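Local coordinates for protein probable ribosomal RNA small subunit methyltransferase (Thermus thermophilus, PDB 3DMH) that transfers a methyl group from S-adenosylmethionine to N2 of a guanosine in 16S ribosomal RNA, at residues Val318-Ala321 / Phe322-Ala326; Gly260-Asp264 / Leu265-Leu269; Gly144-Arg147 / Tyr148-Glu151. All coordinates share one frame; numbering follows the deposited sequence.

Contact 1: Val318-Ala321 / Phe322-Ala326; sequences VAQA and FVNVA. With SAM (S-adenosylmethionine), chain D.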
loop_
_atom_site.group_PDB
_atom_site.type_symbol
_atom_site.label_atom_id
_atom_site.label_comp_id
_atom_site.label_asym_id
_atom_site.label_seq_id
_atom_site.Cartn_x
_atom_site.Cartn_y
_atom_site.Cartn_z
ATOM N N VAL A 318 0.691 11.566 2.176
ATOM C CA VAL A 318 1.335 10.965 0.997
ATOM C C VAL A 318 1.011 11.754 -0.259
ATOM O O VAL A 318 1.901 12.028 -1.084
ATOM C CB VAL A 318 0.945 9.477 0.801
ATOM C CG1 VAL A 318 1.432 8.935 -0.548
ATOM C CG2 VAL A 318 1.483 8.620 1.970
ATOM N N ALA A 319 -0.272 12.106 -0.405
ATOM C CA ALA A 319 -0.729 12.830 -1.591
ATOM C C ALA A 319 -0.098 14.228 -1.679
ATOM O O ALA A 319 0.294 14.674 -2.752
ATOM C CB ALA A 319 -2.244 12.899 -1.623
ATOM N N GLN A 320 0.045 14.897 -0.538
ATOM C CA GLN A 320 0.744 16.182 -0.509
ATOM C C GLN A 320 2.211 15.989 -0.915
ATOM O O GLN A 320 2.748 16.770 -1.696
ATOM C CB GLN A 320 0.638 16.781 0.892
ATOM C CG GLN A 320 1.123 18.202 1.012
ATOM C CD GLN A 320 0.729 18.813 2.356
ATOM O OE1 GLN A 320 -0.263 18.401 2.971
ATOM N NE2 GLN A 320 1.503 19.793 2.815
ATOM N N ALA A 321 2.854 14.930 -0.403
ATOM C CA ALA A 321 4.216 14.613 -0.803
ATOM C C ALA A 321 4.351 14.358 -2.304
ATOM O O ALA A 321 5.365 14.723 -2.916
ATOM C CB ALA A 321 4.741 13.418 -0.008
ATOM N N PHE A 322 3.339 13.729 -2.905
ATOM C CA PHE A 322 3.354 13.472 -4.339
ATOM C C PHE A 322 3.503 14.787 -5.095
ATOM O O PHE A 322 4.283 14.877 -6.040
ATOM C CB PHE A 322 2.051 12.792 -4.772
ATOM C CG PHE A 322 2.031 11.290 -4.596
ATOM C CD1 PHE A 322 2.994 10.605 -3.844
ATOM C CD2 PHE A 322 1.002 10.555 -5.193
ATOM C CE1 PHE A 322 2.918 9.220 -3.738
ATOM C CE2 PHE A 322 0.922 9.193 -5.080
ATOM C CZ PHE A 322 1.888 8.513 -4.350
ATOM N N VAL A 323 2.747 15.806 -4.671
ATOM C CA VAL A 323 2.809 17.108 -5.346
ATOM C C VAL A 323 4.186 17.735 -5.165
ATOM O O VAL A 323 4.759 18.214 -6.129
ATOM C CB VAL A 323 1.745 18.048 -4.806
ATOM C CG1 VAL A 323 1.874 19.462 -5.430
ATOM C CG2 VAL A 323 0.394 17.478 -5.114
ATOM N N ASN A 324 4.707 17.709 -3.936
ATOM C CA ASN A 324 6.024 18.319 -3.668
ATOM C C ASN A 324 7.096 17.594 -4.466
ATOM O O ASN A 324 7.987 18.221 -5.052
ATOM C CB ASN A 324 6.376 18.275 -2.175
ATOM C CG ASN A 324 5.379 19.031 -1.310
ATOM O OD1 ASN A 324 4.645 19.897 -1.787
ATOM N ND2 ASN A 324 5.350 18.699 -0.022
ATOM N N VAL A 325 7.001 16.262 -4.498
ATOM C CA VAL A 325 7.975 15.477 -5.245
ATOM C C VAL A 325 7.868 15.740 -6.758
ATOM O O VAL A 325 8.878 15.900 -7.427
ATOM C CB VAL A 325 7.876 13.978 -4.867
ATOM C CG1 VAL A 325 8.645 13.099 -5.856
ATOM C CG2 VAL A 325 8.406 13.777 -3.456
ATOM N N ALA A 326 6.644 15.832 -7.285
ATOM C CA ALA A 326 6.454 16.096 -8.701
ATOM C C ALA A 326 7.148 17.390 -9.115
ATOM O O ALA A 326 7.842 17.442 -10.143
ATOM C CB ALA A 326 4.975 16.166 -9.023
HETATM N N SAM D . -2.056 4.714 -10.454
HETATM C CA SAM D . -3.024 3.617 -10.106
HETATM C C SAM D . -4.317 3.847 -10.858
HETATM O O SAM D . -4.448 4.957 -11.392
HETATM O OXT SAM D . -5.185 2.958 -10.878
HETATM C CB SAM D . -3.328 3.597 -8.607
HETATM C CG SAM D . -3.936 4.879 -8.033
HETATM S SD SAM D . -4.364 4.684 -6.273
HETATM C CE SAM D . -5.614 5.983 -6.056
HETATM C "C5'" SAM D . -2.979 5.409 -5.348
HETATM C "C4'" SAM D . -1.777 4.481 -5.285
HETATM O "O4'" SAM D . -0.837 5.150 -4.446
HETATM C "C3'" SAM D . -2.054 3.098 -4.680
HETATM O "O3'" SAM D . -1.642 2.051 -5.549
HETATM C "C2'" SAM D . -1.264 3.126 -3.367
HETATM O "O2'" SAM D . -0.794 1.871 -2.915
HETATM C "C1'" SAM D . -0.166 4.113 -3.758
HETATM N N9 SAM D . 0.522 4.639 -2.595
HETATM C C8 SAM D . 0.025 4.881 -1.316
HETATM N N7 SAM D . 1.012 5.405 -0.549
HETATM C C5 SAM D . 2.146 5.481 -1.331
HETATM C C6 SAM D . 3.462 5.890 -1.084
HETATM N N6 SAM D . 3.846 6.304 0.131
HETATM N N1 SAM D . 4.358 5.835 -2.126
HETATM C C2 SAM D . 3.993 5.382 -3.374
HETATM N N3 SAM D . 2.709 4.916 -3.633
HETATM C C4 SAM D . 1.823 4.992 -2.614
#

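Contact 2: Gly260-Asp264 / Leu265-Leu269; sequences GVEDD and LASVL. With SAM (S-adenosylmethionine), chain D.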
loop_
_atom_site.group_PDB
_atom_site.type_symbol
_atom_site.label_atom_id
_atom_site.label_comp_id
_atom_site.label_asym_id
_atom_site.label_seq_id
_atom_site.Cartn_x
_atom_site.Cartn_y
_atom_site.Cartn_z
ATOM N N GLY A 260 7.479 3.539 -12.450
ATOM C CA GLY A 260 6.345 3.546 -11.515
ATOM C C GLY A 260 6.928 3.391 -10.128
ATOM O O GLY A 260 7.814 2.563 -9.921
ATOM N N VAL A 261 6.460 4.226 -9.195
ATOM C CA VAL A 261 6.800 4.057 -7.772
ATOM C C VAL A 261 5.527 3.722 -7.032
ATOM O O VAL A 261 4.473 4.309 -7.271
ATOM C CB VAL A 261 7.508 5.275 -7.139
ATOM C CG1 VAL A 261 8.928 5.414 -7.715
ATOM C CG2 VAL A 261 6.745 6.604 -7.296
ATOM N N GLU A 262 5.637 2.738 -6.144
ATOM C CA GLU A 262 4.454 2.179 -5.482
ATOM C C GLU A 262 4.881 1.621 -4.121
ATOM O O GLU A 262 5.858 0.839 -4.060
ATOM C CB GLU A 262 3.856 1.085 -6.376
ATOM C CG GLU A 262 2.775 0.234 -5.738
ATOM C CD GLU A 262 1.619 1.062 -5.206
ATOM O OE1 GLU A 262 0.983 1.780 -6.006
ATOM O OE2 GLU A 262 1.362 0.972 -3.993
ATOM N N ASP A 263 4.205 2.024 -3.042
ATOM C CA ASP A 263 4.633 1.633 -1.704
ATOM C C ASP A 263 4.208 0.208 -1.356
ATOM O O ASP A 263 4.781 -0.376 -0.437
ATOM C CB ASP A 263 4.018 2.601 -0.698
ATOM C CG ASP A 263 4.515 2.391 0.716
ATOM O OD1 ASP A 263 5.725 2.592 0.959
ATOM O OD2 ASP A 263 3.676 2.070 1.614
ATOM N N ASP A 264 3.161 -0.296 -2.021
ATOM C CA ASP A 264 2.600 -1.592 -1.670
ATOM C C ASP A 264 3.174 -2.724 -2.536
ATOM O O ASP A 264 3.019 -2.701 -3.743
ATOM C CB ASP A 264 1.063 -1.566 -1.820
ATOM C CG ASP A 264 0.463 -2.945 -1.774
ATOM O OD1 ASP A 264 0.830 -3.690 -0.875
ATOM O OD2 ASP A 264 -0.371 -3.279 -2.659
ATOM N N LEU A 265 3.850 -3.682 -1.900
ATOM C CA LEU A 265 4.431 -4.812 -2.599
ATOM C C LEU A 265 3.446 -5.569 -3.486
ATOM O O LEU A 265 3.802 -5.972 -4.597
ATOM C CB LEU A 265 5.054 -5.802 -1.608
ATOM C CG LEU A 265 5.742 -7.028 -2.190
ATOM C CD1 LEU A 265 6.874 -6.626 -3.115
ATOM C CD2 LEU A 265 6.246 -7.897 -1.080
ATOM N N ALA A 266 2.228 -5.803 -2.987
ATOM C CA ALA A 266 1.243 -6.561 -3.800
ATOM C C ALA A 266 0.987 -5.819 -5.119
ATOM O O ALA A 266 0.871 -6.426 -6.189
ATOM C CB ALA A 266 -0.046 -6.770 -3.012
ATOM N N SER A 267 0.921 -4.492 -5.047
ATOM C CA SER A 267 0.701 -3.664 -6.212
ATOM C C SER A 267 1.905 -3.660 -7.153
ATOM O O SER A 267 1.741 -3.728 -8.376
ATOM C CB SER A 267 0.337 -2.238 -5.787
ATOM O OG SER A 267 -0.956 -2.246 -5.175
ATOM N N VAL A 268 3.116 -3.614 -6.596
ATOM C CA VAL A 268 4.332 -3.689 -7.412
ATOM C C VAL A 268 4.342 -4.988 -8.224
ATOM O O VAL A 268 4.601 -4.982 -9.440
ATOM C CB VAL A 268 5.588 -3.635 -6.536
ATOM C CG1 VAL A 268 6.856 -3.940 -7.345
ATOM C CG2 VAL A 268 5.697 -2.275 -5.884
ATOM N N LEU A 269 4.058 -6.104 -7.559
ATOM C CA LEU A 269 4.059 -7.414 -8.246
ATOM C C LEU A 269 2.974 -7.477 -9.305
ATOM O O LEU A 269 3.158 -8.073 -10.371
ATOM C CB LEU A 269 3.864 -8.557 -7.256
ATOM C CG LEU A 269 5.004 -8.689 -6.230
ATOM C CD1 LEU A 269 4.633 -9.675 -5.132
ATOM C CD2 LEU A 269 6.317 -9.117 -6.894
HETATM N N SAM D . -2.056 4.714 -10.454
HETATM C CA SAM D . -3.024 3.617 -10.106
HETATM C C SAM D . -4.317 3.847 -10.858
HETATM O O SAM D . -4.448 4.957 -11.392
HETATM O OXT SAM D . -5.185 2.958 -10.878
HETATM C CB SAM D . -3.328 3.597 -8.607
HETATM C CG SAM D . -3.936 4.879 -8.033
HETATM S SD SAM D . -4.364 4.684 -6.273
HETATM C CE SAM D . -5.614 5.983 -6.056
HETATM C "C5'" SAM D . -2.979 5.409 -5.348
HETATM C "C4'" SAM D . -1.777 4.481 -5.285
HETATM O "O4'" SAM D . -0.837 5.150 -4.446
HETATM C "C3'" SAM D . -2.054 3.098 -4.680
HETATM O "O3'" SAM D . -1.642 2.051 -5.549
HETATM C "C2'" SAM D . -1.264 3.126 -3.367
HETATM O "O2'" SAM D . -0.794 1.871 -2.915
HETATM C "C1'" SAM D . -0.166 4.113 -3.758
HETATM N N9 SAM D . 0.522 4.639 -2.595
HETATM C C8 SAM D . 0.025 4.881 -1.316
HETATM N N7 SAM D . 1.012 5.405 -0.549
HETATM C C5 SAM D . 2.146 5.481 -1.331
HETATM C C6 SAM D . 3.462 5.890 -1.084
HETATM N N6 SAM D . 3.846 6.304 0.131
HETATM N N1 SAM D . 4.358 5.835 -2.126
HETATM C C2 SAM D . 3.993 5.382 -3.374
HETATM N N3 SAM D . 2.709 4.916 -3.633
HETATM C C4 SAM D . 1.823 4.992 -2.614
#

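Contact 3: Gly144-Arg147 / Tyr148-Glu151; sequences GFER and YFKE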
loop_
_atom_site.group_PDB
_atom_site.type_symbol
_atom_site.label_atom_id
_atom_site.label_comp_id
_atom_site.label_asym_id
_atom_site.label_seq_id
_atom_site.Cartn_x
_atom_site.Cartn_y
_atom_site.Cartn_z
ATOM N N GLY A 144 -15.629 -5.573 9.910
ATOM C CA GLY A 144 -15.652 -7.008 9.645
ATOM C C GLY A 144 -15.084 -7.961 10.684
ATOM O O GLY A 144 -15.001 -9.161 10.420
ATOM N N PHE A 145 -14.732 -7.471 11.870
ATOM C CA PHE A 145 -14.128 -8.362 12.878
ATOM C C PHE A 145 -14.921 -9.651 13.140
ATOM O O PHE A 145 -14.350 -10.744 13.204
ATOM C CB PHE A 145 -13.835 -7.665 14.216
ATOM C CG PHE A 145 -13.250 -8.599 15.247
ATOM C CD1 PHE A 145 -11.887 -8.888 15.243
ATOM C CD2 PHE A 145 -14.068 -9.240 16.175
ATOM C CE1 PHE A 145 -11.342 -9.778 16.173
ATOM C CE2 PHE A 145 -13.530 -10.127 17.103
ATOM C CZ PHE A 145 -12.159 -10.395 17.101
ATOM N N GLU A 146 -16.233 -9.535 13.300
ATOM C CA GLU A 146 -17.010 -10.724 13.641
ATOM C C GLU A 146 -16.972 -11.752 12.515
ATOM O O GLU A 146 -16.785 -12.940 12.775
ATOM C CB GLU A 146 -18.435 -10.382 14.087
ATOM C CG GLU A 146 -18.500 -9.714 15.476
ATOM C CD GLU A 146 -17.825 -10.514 16.615
ATOM O OE1 GLU A 146 -17.706 -11.764 16.533
ATOM O OE2 GLU A 146 -17.420 -9.876 17.615
ATOM N N ARG A 147 -17.094 -11.282 11.271
ATOM C CA ARG A 147 -17.013 -12.155 10.098
ATOM C C ARG A 147 -15.645 -12.835 9.980
ATOM O O ARG A 147 -15.567 -14.050 9.748
ATOM C CB ARG A 147 -17.411 -11.390 8.817
ATOM C CG ARG A 147 -16.860 -11.939 7.486
ATOM C CD ARG A 147 -17.493 -11.244 6.260
ATOM N NE ARG A 147 -16.675 -10.208 5.633
ATOM C CZ ARG A 147 -16.767 -8.912 5.912
ATOM N NH1 ARG A 147 -17.625 -8.489 6.834
ATOM N NH2 ARG A 147 -16.007 -8.043 5.279
ATOM N N TYR A 148 -14.574 -12.059 10.172
ATOM C CA TYR A 148 -13.230 -12.596 10.018
ATOM C C TYR A 148 -12.848 -13.521 11.168
ATOM O O TYR A 148 -12.183 -14.537 10.949
ATOM C CB TYR A 148 -12.219 -11.464 9.839
ATOM C CG TYR A 148 -12.431 -10.655 8.569
ATOM C CD1 TYR A 148 -12.599 -11.286 7.330
ATOM C CD2 TYR A 148 -12.425 -9.256 8.604
ATOM C CE1 TYR A 148 -12.768 -10.529 6.146
ATOM C CE2 TYR A 148 -12.593 -8.495 7.436
ATOM C CZ TYR A 148 -12.760 -9.143 6.211
ATOM O OH TYR A 148 -12.920 -8.394 5.050
ATOM N N PHE A 149 -13.290 -13.176 12.376
ATOM C CA PHE A 149 -13.081 -14.014 13.564
ATOM C C PHE A 149 -13.814 -15.349 13.427
ATOM O O PHE A 149 -13.281 -16.395 13.798
ATOM C CB PHE A 149 -13.536 -13.262 14.819
ATOM C CG PHE A 149 -13.363 -14.030 16.110
ATOM C CD1 PHE A 149 -12.292 -14.906 16.300
ATOM C CD2 PHE A 149 -14.270 -13.845 17.149
ATOM C CE1 PHE A 149 -12.138 -15.608 17.498
ATOM C CE2 PHE A 149 -14.124 -14.532 18.362
ATOM C CZ PHE A 149 -13.056 -15.418 18.536
ATOM N N LYS A 150 -15.030 -15.316 12.885
ATOM C CA LYS A 150 -15.784 -16.545 12.605
ATOM C C LYS A 150 -15.030 -17.439 11.611
ATOM O O LYS A 150 -14.957 -18.662 11.797
ATOM C CB LYS A 150 -17.181 -16.201 12.080
ATOM C CG LYS A 150 -18.086 -17.411 11.866
ATOM C CD LYS A 150 -19.523 -16.993 11.622
ATOM C CE LYS A 150 -20.409 -18.212 11.451
ATOM N NZ LYS A 150 -21.846 -17.890 11.652
ATOM N N GLU A 151 -14.457 -16.819 10.575
ATOM C CA GLU A 151 -13.662 -17.544 9.586
ATOM C C GLU A 151 -12.368 -18.103 10.199
ATOM O O GLU A 151 -11.994 -19.253 9.928
ATOM C CB GLU A 151 -13.400 -16.667 8.349
ATOM C CG GLU A 151 -12.538 -17.303 7.229
ATOM C CD GLU A 151 -13.123 -18.588 6.624
ATOM O OE1 GLU A 151 -14.328 -18.878 6.800
ATOM O OE2 GLU A 151 -12.356 -19.323 5.963
#

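Contact 1: Val318-Ala321 / Phe322-Ala326
Val318 and Phe322 lie one turn apart on helix 317-329 of a Rossmann-like methyltransferase fold. Their side chains run side by side, and both approach the adenine of S-adenosylmethionine from the same side. CG1 of Val318 lies on that side of the purine, off its N7/N6 edge, 3.6 Å from SAM N7. Its other methyl, CG2, is 3.8 Å from SAM N6. Phe322 arrives rim first: its CZ is 3.8 Å from SAM N3, over the pyrimidine part, and SAM C2 lies in the plane of the phenyl ring. The purine therefore meets a methyl and an aromatic edge here, not a stacked ring.

The two side chains also position each other. Val318 holds CG1 anti to its own backbone N (chi1 171°), and this methyl touches Phe322 CE1 at 3.5 Å. Further out, Phe322 is bordered by Val289, Pro307 and Thr304, while Val318 and Ala321 meet Tyr8 of helix 5-9. Helix 346-354 packs along another side, with Tyr346 at Ala319, Leu349 at Gln320 and Leu350 at Val323.

The helix backbone sets the spacing of the pair. Phe322 N donates to Val318 O at 2.9 Å, a somewhat bent bond with 144° at the hydrogen. Ring carbon CD1 of Phe322 also comes close to Val318 O. Two residues on, Asn324 N donates to Gln320 O, and the bond from Val323 N to Ala319 O is weak. The bond from Val325 N to Ala321 O is short, 2.7 Å, and straighter at 162°. A methyl crowds the same acceptor: Val325 CG2 is 3.2 Å from Ala321 O.

Contact 2: Gly260-Asp264 / Leu265-Leu269
The backbone turns at Asp264 from the end of strand 257-262 into helix 265-277, and Val268 N closes the first helical turn on Asp264 O at 3.0 Å. This is the first corner of a beta-alpha-beta unit in the Rossmann-like fold. Asp264 is the N-cap. With CG anti to its backbone N (chi1 167°), its carboxylate reaches the N-H groups of Ala266 and Ser267. OD2 takes two donors: Ser267 OG at 2.8 Å on the anti lone pair, and Ser267 N at 3.0 Å from well above the carboxylate plane. OD1 receives a weak bond from Ala266 N. With an alanine here, the Ser267 hydroxyl and the N-H groups of Ala266 and Ser267 would probably be left without this acceptor.

Glu262, the last strand residue, points at the helix and then bends at chi2 toward the cofactor. Its CG rests 3.5 Å from Ser267 CB and also meets Val268 CG2. Asp263 sets its CB 3.4 Å from SAM C6, against the adenine face opposite Phe322, while its carboxylate turns to Ser75 and Ala77. The Glu262 carboxylate grips both ribose hydroxyls: OE1 accepts from SAM O3' at 2.7 Å, and OE2 from SAM O2' at 2.6 Å. Gly243 N also binds OE1. Asp264 N donates to the anti lone pair of Glu262 OE2 at 3.0 Å.

Contact 3: Gly144-Arg147 / Tyr148-Glu151
Phe145 and Phe149 both hold CG anti to the backbone N (chi1 near 180°), which lays their rings side by side, one helical turn apart. Phe149 CB sits over one face of the Phe145 ring, 4.1 Å from its centroid, in a CH-pi contact. The rings themselves are slid apart, with centroids 5.4 Å from each other and planes at 29°, and they barely overlap. They touch at a corner, where Phe145 CE2 is 3.8 Å from Phe149 CD2. Glu146 runs alongside, with OE1 near the plane of the Phe149 ring at its edge. Its OE2 forms a salt bridge with Lys141.

These residues open helix 145-156, which lies against the N-terminal of two seven-stranded sheets that share the strand order of Rossmann-like methyltransferases. The two phenylalanines face strand 168-174, at Ala171. Tyr148 is turned to helix 115-128 and meets Val118 there.

Arg147 bends at chi3 and runs alongside Tyr148, which brings the guanidinium near the ring. Its CZ is 4.5 Å from the ring centroid, an off-centre cation-pi contact with the guanidinium tilted 53° to the ring. Arg147 NH2 also gives a weak hydrogen bond to Tyr148 OH, at 3.1 Å. On the N-terminal side the Tyr148 ring lies close to Gly144, the N-cap. Gly144 has a positive phi, and its lack of a side chain lets CE2 of the ring come near. Tyr148 N donates to Gly144 O at 2.9 Å, and the ring carbon CD2 is 3.2 Å from that same oxygen.

In the fold
Contacts 1 and 2 belong to the same Rossmann-like domain and are both buried. Their centres are about 17 Å apart, and S-adenosylmethionine lies between them. Contact 1 offers the adenine apolar side chains from one side; contact 2 approaches from the opposite side and adds the charged grip on the ribose. Contact 3 sits in the other sheet domain, about 36 Å from contact 1 between centres, and only partly buried. Its aromatic side faces a sheet, while its charged residues lie toward the surface. Contacts 1 and 3 each lie within a single helix, while contact 2 joins a strand end to the helix that follows. Contacts 2 and 3 both include an N-cap, a carboxylate and a glycine respectively.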